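PDB 4YXP: mRNA export factor from Human herpesvirus 1, which regulates viral gene expression, inhibits host splicing and mediates nuclear export of intronless viral mRNAs, acting as a homodimer. Local coordinates for the interface of chains A and B. Residues are numbered along the deposited sequence; one frame, centred on the assembly and turned at random. Chains: chain A/B, mRNA export factor.

Contact 1: the interface of chains A and B. Residues chain A 224-225; chain B 13, 17.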
loop_
_atom_site.group_PDB
_atom_site.type_symbol
_atom_site.label_atom_id
_atom_site.label_comp_id
_atom_site.label_asym_id
_atom_site.label_seq_id
_atom_site.Cartn_x
_atom_site.Cartn_y
_atom_site.Cartn_z
ATOM N N HIS A 224 3.456 10.762 27.407
ATOM C CA HIS A 224 2.391 10.237 28.260
ATOM C C HIS A 224 1.046 10.133 27.538
ATOM O O HIS A 224 0.169 9.383 27.959
ATOM C CB HIS A 224 2.248 11.109 29.508
ATOM C CG HIS A 224 3.366 10.942 30.493
ATOM N ND1 HIS A 224 4.083 9.770 30.610
ATOM C CD2 HIS A 224 3.887 11.795 31.405
ATOM C CE1 HIS A 224 4.997 9.910 31.554
ATOM N NE2 HIS A 224 4.901 11.129 32.052
ATOM N N PHE A 225 0.892 10.872 26.446
ATOM C CA PHE A 225 -0.361 10.865 25.689
ATOM C C PHE A 225 -0.478 9.666 24.744
ATOM O O PHE A 225 -1.520 9.473 24.115
ATOM C CB PHE A 225 -0.506 12.160 24.887
ATOM C CG PHE A 225 0.720 12.522 24.102
ATOM C CD1 PHE A 225 0.973 11.940 22.876
ATOM C CD2 PHE A 225 1.627 13.442 24.603
ATOM C CE1 PHE A 225 2.105 12.267 22.160
ATOM C CE2 PHE A 225 2.763 13.774 23.892
ATOM C CZ PHE A 225 3.001 13.188 22.667
ATOM N N ARG B 13 -5.542 15.465 23.902
ATOM C CA ARG B 13 -4.804 14.531 24.748
ATOM C C ARG B 13 -5.763 13.706 25.606
ATOM O O ARG B 13 -5.503 12.535 25.883
ATOM C CB ARG B 13 -3.805 15.278 25.632
ATOM C CG ARG B 13 -2.711 15.977 24.842
ATOM C CD ARG B 13 -1.663 16.616 25.741
ATOM N NE ARG B 13 -0.700 17.382 24.954
ATOM C CZ ARG B 13 0.528 17.697 25.354
ATOM N NH1 ARG B 13 0.970 17.314 26.546
ATOM N NH2 ARG B 13 1.319 18.396 24.553
ATOM N N ARG B 17 -6.100 9.519 25.370
ATOM C CA ARG B 17 -5.921 8.659 26.537
ATOM C C ARG B 17 -7.174 7.843 26.852
ATOM O O ARG B 17 -7.080 6.761 27.432
ATOM C CB ARG B 17 -5.523 9.485 27.762
ATOM C CG ARG B 17 -4.047 9.868 27.802
ATOM C CD ARG B 17 -3.616 10.274 29.207
ATOM N NE ARG B 17 -2.361 11.023 29.205
ATOM C CZ ARG B 17 -1.790 11.537 30.291
ATOM N NH1 ARG B 17 -2.356 11.385 31.482
ATOM N NH2 ARG B 17 -0.649 12.205 30.187
#

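Contact 2: the interface of chains A and B. Residues chain A 66, 103, 106-107, 110, 117-118, 121; chain B 267.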
loop_
_atom_site.group_PDB
_atom_site.type_symbol
_atom_site.label_atom_id
_atom_site.label_comp_id
_atom_site.label_asym_id
_atom_site.label_seq_id
_atom_site.Cartn_x
_atom_site.Cartn_y
_atom_site.Cartn_z
ATOM N N PHE A 66 7.003 -14.604 11.444
ATOM C CA PHE A 66 6.836 -13.770 12.630
ATOM C C PHE A 66 5.409 -13.871 13.148
ATOM O O PHE A 66 4.455 -13.557 12.438
ATOM C CB PHE A 66 7.185 -12.305 12.325
ATOM C CG PHE A 66 7.094 -11.390 13.520
ATOM C CD1 PHE A 66 8.211 -11.127 14.295
ATOM C CD2 PHE A 66 5.896 -10.788 13.861
ATOM C CE1 PHE A 66 8.132 -10.280 15.387
ATOM C CE2 PHE A 66 5.811 -9.951 14.952
ATOM C CZ PHE A 66 6.930 -9.695 15.719
ATOM N N ARG A 103 13.227 -4.824 6.569
ATOM C CA ARG A 103 12.056 -4.364 7.310
ATOM C C ARG A 103 11.202 -3.428 6.459
ATOM O O ARG A 103 9.967 -3.469 6.517
ATOM C CB ARG A 103 12.478 -3.662 8.607
ATOM C CG ARG A 103 11.314 -3.039 9.375
ATOM C CD ARG A 103 11.755 -2.415 10.698
ATOM N NE ARG A 103 10.650 -1.679 11.320
ATOM C CZ ARG A 103 9.812 -2.177 12.224
ATOM N NH1 ARG A 103 9.936 -3.427 12.653
ATOM N NH2 ARG A 103 8.838 -1.419 12.705
ATOM N N VAL A 106 9.054 -5.538 4.275
ATOM C CA VAL A 106 8.029 -6.216 5.066
ATOM C C VAL A 106 6.867 -5.271 5.343
ATOM O O VAL A 106 5.708 -5.622 5.129
ATOM C CB VAL A 106 8.599 -6.766 6.388
ATOM C CG1 VAL A 106 7.482 -7.347 7.264
ATOM C CG2 VAL A 106 9.652 -7.828 6.114
ATOM N N LEU A 107 7.176 -4.073 5.824
ATOM C CA LEU A 107 6.135 -3.130 6.215
ATOM C C LEU A 107 5.321 -2.644 5.017
ATOM O O LEU A 107 4.168 -2.238 5.167
ATOM C CB LEU A 107 6.747 -1.938 6.946
ATOM C CG LEU A 107 6.782 -2.071 8.471
ATOM C CD1 LEU A 107 7.425 -3.382 8.900
ATOM C CD2 LEU A 107 7.507 -0.887 9.080
ATOM N N GLU A 110 2.640 -5.624 4.414
ATOM C CA GLU A 110 1.848 -6.124 5.545
ATOM C C GLU A 110 0.347 -5.898 5.357
ATOM O O GLU A 110 -0.058 -4.936 4.700
ATOM C CB GLU A 110 2.302 -5.453 6.847
ATOM C CG GLU A 110 3.511 -6.115 7.483
ATOM C CD GLU A 110 3.912 -5.484 8.805
ATOM O OE1 GLU A 110 3.698 -4.262 8.986
ATOM O OE2 GLU A 110 4.446 -6.222 9.659
ATOM N N ALA A 117 -0.015 -2.850 13.910
ATOM C CA ALA A 117 0.928 -3.318 14.922
ATOM C C ALA A 117 2.315 -2.720 14.698
ATOM O O ALA A 117 3.042 -2.448 15.653
ATOM C CB ALA A 117 0.997 -4.837 14.920
ATOM N N SER A 118 2.681 -2.511 13.435
ATOM C CA SER A 118 3.969 -1.904 13.102
ATOM C C SER A 118 3.984 -0.426 13.479
ATOM O O SER A 118 5.017 0.116 13.879
ATOM C CB SER A 118 4.277 -2.071 11.614
ATOM O OG SER A 118 4.632 -3.412 11.320
ATOM N N GLU A 121 4.502 -0.553 17.127
ATOM C CA GLU A 121 5.881 -0.956 17.399
ATOM C C GLU A 121 6.795 0.260 17.279
ATOM O O GLU A 121 7.684 0.470 18.105
ATOM C CB GLU A 121 6.327 -2.065 16.436
ATOM C CG GLU A 121 7.697 -2.666 16.738
ATOM C CD GLU A 121 8.183 -3.613 15.645
ATOM O OE1 GLU A 121 7.685 -3.521 14.499
ATOM O OE2 GLU A 121 9.068 -4.449 15.930
ATOM N N LYS B 267 10.935 -7.725 11.908
ATOM C CA LYS B 267 10.006 -7.440 12.997
ATOM C C LYS B 267 10.682 -7.795 14.316
ATOM O O LYS B 267 11.351 -8.826 14.398
ATOM C CB LYS B 267 8.710 -8.232 12.832
ATOM C CG LYS B 267 7.784 -7.728 11.726
ATOM C CD LYS B 267 7.182 -6.356 12.041
ATOM C CE LYS B 267 6.250 -6.409 13.249
ATOM N NZ LYS B 267 5.676 -5.080 13.571
#

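Contact 3: the interface of chains A and B. Residues chain A 43, 48, 58, 89, 99, 141; chain B 265, 268.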
loop_
_atom_site.group_PDB
_atom_site.type_symbol
_atom_site.label_atom_id
_atom_site.label_comp_id
_atom_site.label_asym_id
_atom_site.label_seq_id
_atom_site.Cartn_x
_atom_site.Cartn_y
_atom_site.Cartn_z
ATOM N N PHE A 43 22.190 -11.426 5.231
ATOM C CA PHE A 43 23.150 -10.802 6.142
ATOM C C PHE A 43 24.590 -11.128 5.748
ATOM O O PHE A 43 25.532 -10.537 6.273
ATOM C CB PHE A 43 22.881 -11.237 7.584
ATOM C CG PHE A 43 21.733 -10.506 8.226
ATOM C CD1 PHE A 43 21.920 -9.251 8.779
ATOM C CD2 PHE A 43 20.466 -11.071 8.265
ATOM C CE1 PHE A 43 20.872 -8.571 9.367
ATOM C CE2 PHE A 43 19.411 -10.395 8.853
ATOM C CZ PHE A 43 19.613 -9.140 9.401
ATOM N N PHE A 48 23.346 -9.648 13.326
ATOM C CA PHE A 48 23.475 -9.053 14.649
ATOM C C PHE A 48 24.091 -10.068 15.603
ATOM O O PHE A 48 23.677 -11.228 15.614
ATOM C CB PHE A 48 22.117 -8.603 15.191
ATOM C CG PHE A 48 21.540 -7.408 14.489
ATOM C CD1 PHE A 48 22.157 -6.174 14.574
ATOM C CD2 PHE A 48 20.363 -7.517 13.768
ATOM C CE1 PHE A 48 21.626 -5.071 13.938
ATOM C CE2 PHE A 48 19.824 -6.417 13.131
ATOM C CZ PHE A 48 20.456 -5.191 13.216
ATOM N N VAL A 58 14.743 -12.611 17.559
ATOM C CA VAL A 58 14.397 -11.672 16.495
ATOM C C VAL A 58 15.640 -11.010 15.905
ATOM O O VAL A 58 15.545 -10.222 14.964
ATOM C CB VAL A 58 13.400 -10.606 16.997
ATOM C CG1 VAL A 58 12.094 -11.266 17.434
ATOM C CG2 VAL A 58 13.998 -9.784 18.133
ATOM N N PHE A 89 21.495 -2.375 17.886
ATOM C CA PHE A 89 21.321 -1.589 16.670
ATOM C C PHE A 89 22.488 -0.620 16.457
ATOM O O PHE A 89 23.066 -0.554 15.370
ATOM C CB PHE A 89 20.007 -0.796 16.718
ATOM C CG PHE A 89 18.761 -1.631 16.530
ATOM C CD1 PHE A 89 18.807 -2.877 15.921
ATOM C CD2 PHE A 89 17.529 -1.150 16.955
ATOM C CE1 PHE A 89 17.653 -3.625 15.749
ATOM C CE2 PHE A 89 16.380 -1.892 16.787
ATOM C CZ PHE A 89 16.440 -3.130 16.182
ATOM N N ALA A 99 19.073 -5.035 7.943
ATOM C CA ALA A 99 17.790 -5.164 8.624
ATOM C C ALA A 99 16.799 -4.097 8.168
ATOM O O ALA A 99 15.620 -4.392 7.947
ATOM C CB ALA A 99 17.988 -5.088 10.129
ATOM N N PRO A 141 16.821 0.422 12.569
ATOM C CA PRO A 141 15.854 -0.186 11.645
ATOM C C PRO A 141 14.398 0.209 11.889
ATOM O O PRO A 141 13.643 0.321 10.926
ATOM C CB PRO A 141 16.048 -1.688 11.883
ATOM C CG PRO A 141 17.439 -1.807 12.393
ATOM C CD PRO A 141 17.649 -0.596 13.239
ATOM N N HIS B 265 13.345 -11.512 8.178
ATOM C CA HIS B 265 13.814 -10.677 9.280
ATOM C C HIS B 265 13.207 -9.280 9.166
ATOM O O HIS B 265 12.870 -8.844 8.071
ATOM C CB HIS B 265 15.346 -10.608 9.264
ATOM C CG HIS B 265 15.935 -9.716 10.312
ATOM N ND1 HIS B 265 16.482 -10.201 11.479
ATOM C CD2 HIS B 265 16.080 -8.369 10.361
ATOM C CE1 HIS B 265 16.931 -9.193 12.206
ATOM N NE2 HIS B 265 16.699 -8.071 11.550
ATOM N N TYR B 268 10.509 -6.959 15.341
ATOM C CA TYR B 268 11.215 -7.167 16.610
ATOM C C TYR B 268 10.300 -7.415 17.818
ATOM O O TYR B 268 10.636 -8.230 18.680
ATOM C CB TYR B 268 12.140 -5.974 16.872
ATOM C CG TYR B 268 13.130 -5.817 15.747
ATOM C CD1 TYR B 268 14.222 -6.663 15.642
ATOM C CD2 TYR B 268 12.943 -4.861 14.757
ATOM C CE1 TYR B 268 15.116 -6.549 14.599
ATOM C CE2 TYR B 268 13.832 -4.739 13.709
ATOM C CZ TYR B 268 14.915 -5.589 13.633
ATOM O OH TYR B 268 15.805 -5.471 12.593
#

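Contact 1: the interface of chains A and B
B:Arg17 reaches the loop residue A:His224 with its guanidinium end. Its NH2 comes 3.2 Å from CB of A:His224. Its NE lies 3.3 Å from the backbone O of A:His224, a near approach. The side chain starts at the last turn of helix 10-17. It runs extended from CG to NE, with chi2 at -162°, and this reach carries the flat group across to chain A. The imidazole of A:His224 points away from the guanidinium. With CG anti to the carbonyl carbon (chi1 -73°), the ring is carried off on the far side of CB from the guanidinium, and CB meets the arginine. The nearest ring nitrogen, ND1 of A:His224, is 5.3 Å from NH2 of B:Arg17. Any influence of the arginine on the charge of the histidine would probably be modest.

B:Arg13, one helical turn earlier, extends toward A:Phe225. The rim atom CD2 of the phenyl ring sits over one face of its guanidinium, toward the rim of that group. The approach is loose, with NH1 of B:Arg13 4.4 Å from CD2 of A:Phe225. The backbone of A:Phe225 faces B:Arg17 instead, its CA 4.0 Å from NE.

The patch hides 168 Å² in all. It is a small peripheral part of the homodimer interface. It lays the N-terminal helix of one chain against a loop of the other and so probably helps hold that N-terminal arm in place.

Contact 2: the interface of chains A and B
B:Lys267 inserts its side chain between A:Phe66 and the helices of chain A. It belongs to the C-terminal tail of this herpesvirus ICP27-family protein, in the region important for homodimerization. Of its surface, 120 Å² is hidden by chain A.

The tight part lies at the two ends of the side chain. At its root, CB sits over one face of the A:Phe66 ring, offset toward the rim. CB of B:Lys267 is 3.3 Å from CD1 of A:Phe66, a CH-pi contact. The two side chains cross at about a right angle. At the tip, the ammonium NZ of B:Lys267 donates to the carboxylate oxygen OE1 of A:Glu121 at 2.7 Å, in a salt bridge. NZ approaches from above the carboxylate plane, 55° out of it. NZ of B:Lys267 also donates to the hydroxyl OG of A:Ser118 at 3.0 Å. Bends at chi2 (-68°) and chi3 (-65°) fold the chain so that CE stays near the A:Phe66 ring while NZ reaches the acceptors.

A second shell fixes the acceptors. A:Arg103 grips OE1 of A:Glu121 end-on with NH1, at 2.9 Å, and with NH2; the oxygen lies in the guanidinium plane. A:Ser118 OG donates to the syn lone pair of A:Glu110 OE1 at 2.7 Å.

The middle of the chain is looser. CD of B:Lys267 is 3.6 Å from A:Glu110 OE2, whose charge may still favour the ammonium group. CG of B:Lys267 stays 4.5 Å from CG1 of A:Val106.

Contact 3: the interface of chains A and B
B:His265 and B:Tyr268 each present a ring face to a phenylalanine edge of chain A. CZ of A:Phe43 stands above the centre of the B:His265 imidazole, 3.7 Å from CD2. These two planes are turned by 80°. On the other ring, CZ of A:Phe89 points at the centre of the B:Tyr268 face and lies 3.9 Å from the tyrosine CZ. A:Phe48 offers a further edge to the histidine, its CE2 3.9 Å from NE2 of B:His265.

The methyl CB of A:Ala99, on helix 93-109, touches both rings where the histidine NE2 and the tyrosine OH come together. CB of A:Ala99 is 3.3 Å from the phenol OH of B:Tyr268 and also close to NE2 of B:His265. A:Val58 packs against the tyrosine, its CG2 4.0 Å from CD1 of B:Tyr268. The backbone O of A:Val58 lies 3.3 Å from CE1 of B:His265.

Further out, contacts within each chain set these groups. NE2 of B:His265 donates to OH of B:Tyr268 at 2.9 Å, with the oxygen tilted 30° from the imidazole plane. This bond ties the two inserted rings together. The histidine CG is anti to the backbone N (chi1 177°), which swings the ring toward A:Phe43. In chain A, the CD of A:Pro141 lies over the centre of the A:Phe89 ring and backs it.

The site is an aromatic pocket that receives the C-terminal tail of the partner and supports homodimerization.

Contacts 2 and 3 adjoin, their C-alpha centres about 12 Å apart. Both receive the C-terminal tail of chain B, and both use helix 93-109 of chain A. B:Lys267 and B:Tyr268 are consecutive, yet they enter different surroundings, one partly charged, the other mainly aromatic. The C-alpha centre of contact 1 lies about 24 Å from that of contact 2 and about 30 Å from that of contact 3. Contact 1 uses the N-terminal helix 10-17 of chain B instead. Both ends of one chain therefore reach across to the other. The two-fold symmetry repeats every contact with the chains exchanged, which fits the intertwined dimer.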